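Local atomic coordinates of anaphase-promoting complex subunit CUT9 (Schizosaccharomyces pombe, PDB entry 2XPI), a protein that serves as a subunit of the anaphase-promoting complex/cyclosome, the E3 ubiquitin ligase that controls progression through mitosis and G1. Residues A[258-263]-A[270-275]. Sequence-based numbering, arbitrary orientation.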
loop_
_atom_site.group_PDB
_atom_site.type_symbol
_atom_site.label_atom_id
_atom_site.label_comp_id
_atom_site.label_asym_id
_atom_site.label_seq_id
_atom_site.Cartn_x
_atom_site.Cartn_y
_atom_site.Cartn_z
ATOM N N LEU A 258 9.842 18.027 -29.353
ATOM C CA LEU A 258 10.139 18.301 -27.947
ATOM C C LEU A 258 11.385 19.221 -27.754
ATOM O O LEU A 258 12.285 19.264 -28.597
ATOM C CB LEU A 258 10.338 16.972 -27.227
ATOM C CG LEU A 258 9.350 16.503 -26.157
ATOM C CD1 LEU A 258 7.900 16.670 -26.569
ATOM C CD2 LEU A 258 9.656 15.047 -25.745
ATOM N N ASN A 259 11.421 19.954 -26.647
ATOM C CA ASN A 259 12.494 20.899 -26.354
ATOM C C ASN A 259 13.491 20.304 -25.347
ATOM O O ASN A 259 13.352 20.454 -24.127
ATOM C CB ASN A 259 11.870 22.194 -25.821
ATOM C CG ASN A 259 12.903 23.213 -25.309
ATOM O OD1 ASN A 259 14.107 23.125 -25.586
ATOM N ND2 ASN A 259 12.412 24.200 -24.562
ATOM N N TYR A 260 14.506 19.632 -25.866
ATOM C CA TYR A 260 15.370 18.841 -25.017
ATOM C C TYR A 260 16.279 19.663 -24.105
ATOM O O TYR A 260 16.930 19.113 -23.217
ATOM C CB TYR A 260 16.134 17.800 -25.843
ATOM C CG TYR A 260 15.213 16.720 -26.378
ATOM C CD1 TYR A 260 14.683 15.751 -25.531
ATOM C CD2 TYR A 260 14.845 16.688 -27.708
ATOM C CE1 TYR A 260 13.832 14.775 -26.002
ATOM C CE2 TYR A 260 13.993 15.724 -28.189
ATOM C CZ TYR A 260 13.490 14.771 -27.335
ATOM O OH TYR A 260 12.638 13.806 -27.824
ATOM N N SER A 261 16.297 20.977 -24.292
ATOM C CA SER A 261 17.084 21.843 -23.410
ATOM C C SER A 261 16.534 21.823 -21.983
ATOM O O SER A 261 17.211 22.199 -21.035
ATOM C CB SER A 261 17.147 23.272 -23.954
ATOM O OG SER A 261 17.816 23.298 -25.207
ATOM N N THR A 262 15.293 21.380 -21.838
ATOM C CA THR A 262 14.711 21.245 -20.519
ATOM C C THR A 262 15.312 20.032 -19.811
ATOM O O THR A 262 15.177 19.892 -18.594
ATOM C CB THR A 262 13.172 21.165 -20.557
ATOM O OG1 THR A 262 12.757 19.939 -21.182
ATOM C CG2 THR A 262 12.600 22.365 -21.312
ATOM N N TYR A 263 15.971 19.158 -20.577
ATOM C CA TYR A 263 16.866 18.152 -19.988
ATOM C C TYR A 263 18.275 18.717 -19.914
ATOM O O TYR A 263 18.796 18.946 -18.828
ATOM C CB TYR A 263 16.870 16.850 -20.787
ATOM C CG TYR A 263 18.081 15.957 -20.550
ATOM C CD1 TYR A 263 18.335 15.385 -19.300
ATOM C CD2 TYR A 263 18.962 15.667 -21.585
ATOM C CE1 TYR A 263 19.441 14.549 -19.093
ATOM C CE2 TYR A 263 20.058 14.849 -21.392
ATOM C CZ TYR A 263 20.291 14.292 -20.149
ATOM O OH TYR A 263 21.390 13.487 -19.987
ATOM N N PHE A 270 21.043 12.455 -26.447
ATOM C CA PHE A 270 20.997 11.278 -25.601
ATOM C C PHE A 270 19.566 10.984 -25.178
ATOM O O PHE A 270 19.073 9.869 -25.354
ATOM C CB PHE A 270 21.886 11.495 -24.380
ATOM C CG PHE A 270 21.769 10.427 -23.331
ATOM C CD1 PHE A 270 22.423 9.214 -23.477
ATOM C CD2 PHE A 270 21.051 10.660 -22.172
ATOM C CE1 PHE A 270 22.333 8.238 -22.498
ATOM C CE2 PHE A 270 20.963 9.701 -21.199
ATOM C CZ PHE A 270 21.609 8.486 -21.362
ATOM N N LEU A 271 18.881 11.978 -24.636
ATOM C CA LEU A 271 17.516 11.754 -24.194
ATOM C C LEU A 271 16.602 11.483 -25.389
ATOM O O LEU A 271 15.808 10.556 -25.361
ATOM C CB LEU A 271 17.002 12.933 -23.368
ATOM C CG LEU A 271 15.542 12.861 -22.924
ATOM C CD1 LEU A 271 15.266 11.634 -22.029
ATOM C CD2 LEU A 271 15.123 14.160 -22.247
ATOM N N ARG A 272 16.722 12.277 -26.444
ATOM C CA ARG A 272 15.913 12.056 -27.637
ATOM C C ARG A 272 16.057 10.639 -28.191
ATOM O O ARG A 272 15.063 10.036 -28.579
ATOM C CB ARG A 272 16.228 13.081 -28.724
ATOM C CG ARG A 272 15.507 12.828 -30.022
ATOM C CD ARG A 272 15.462 14.073 -30.878
ATOM N NE ARG A 272 16.695 14.842 -30.759
ATOM C CZ ARG A 272 17.828 14.510 -31.367
ATOM N NH1 ARG A 272 17.855 13.422 -32.142
ATOM N NH2 ARG A 272 18.922 15.254 -31.205
ATOM N N SER A 273 17.282 10.107 -28.219
ATOM C CA SER A 273 17.505 8.730 -28.685
ATOM C C SER A 273 16.825 7.717 -27.762
ATOM O O SER A 273 16.282 6.716 -28.217
ATOM C CB SER A 273 19.004 8.394 -28.800
ATOM O OG SER A 273 19.735 9.331 -29.588
ATOM N N LEU A 274 16.871 7.961 -26.457
ATOM C CA LEU A 274 16.169 7.101 -25.509
ATOM C C LEU A 274 14.689 7.038 -25.833
ATOM O O LEU A 274 14.098 5.965 -25.826
ATOM C CB LEU A 274 16.343 7.613 -24.076
ATOM C CG LEU A 274 17.295 6.914 -23.103
ATOM C CD1 LEU A 274 18.485 6.304 -23.795
ATOM C CD2 LEU A 274 17.737 7.898 -22.038
ATOM N N TYR A 275 14.084 8.190 -26.110
ATOM C CA TYR A 275 12.649 8.241 -26.403
ATOM C C TYR A 275 12.307 7.514 -27.705
ATOM O O TYR A 275 11.373 6.727 -27.764
ATOM C CB TYR A 275 12.156 9.695 -26.420
ATOM C CG TYR A 275 11.962 10.254 -25.028
ATOM C CD1 TYR A 275 11.463 11.532 -24.822
ATOM C CD2 TYR A 275 12.273 9.484 -23.917
ATOM C CE1 TYR A 275 11.270 12.018 -23.549
ATOM C CE2 TYR A 275 12.101 9.964 -22.653
ATOM C CZ TYR A 275 11.597 11.232 -22.468
ATOM O OH TYR A 275 11.430 11.685 -21.179
#
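Y260 lays one face of its ring against R272: CB of R272 stands 3.8 Å from the ring centroid and 25° off the normal, a CH-pi contact. The guanidinium does not stack, since its plane is turned 68° from that of the ring; CB and CD of the arginine carry most of the contact, CD lying 3.5 Å from CE2 of Y260, and the guanidinium comes in edge-on. At the ring's edge, in plane, sits CD2 of L271, 3.7 Å from CD1 of Y260. The same methyl also touches Y263, 3.5 Å from its CB, and so serves both tyrosines from one corner. Y263 reaches on to F270, its OH 3.6 Å from CD2 of that ring. CD2 of L258 meets the edge of the Y275 ring, 4.1 Å from CD1 of Y275. No hydrogen bond joins the segments; the hydroxyls of Y260, Y263 and Y275 bond instead to V255 O, D267 OD1 and A231 O. From helix 268-276, which opens TPR 6, F270 also makes a cation-pi contact with R83 of the second subunit, consistent with homodimerization through TPR 1-7. With six of the seven touching residues buried, the join rests on apolar packing, and the hydroxyl bonds probably hold the far ends of the tyrosines in place.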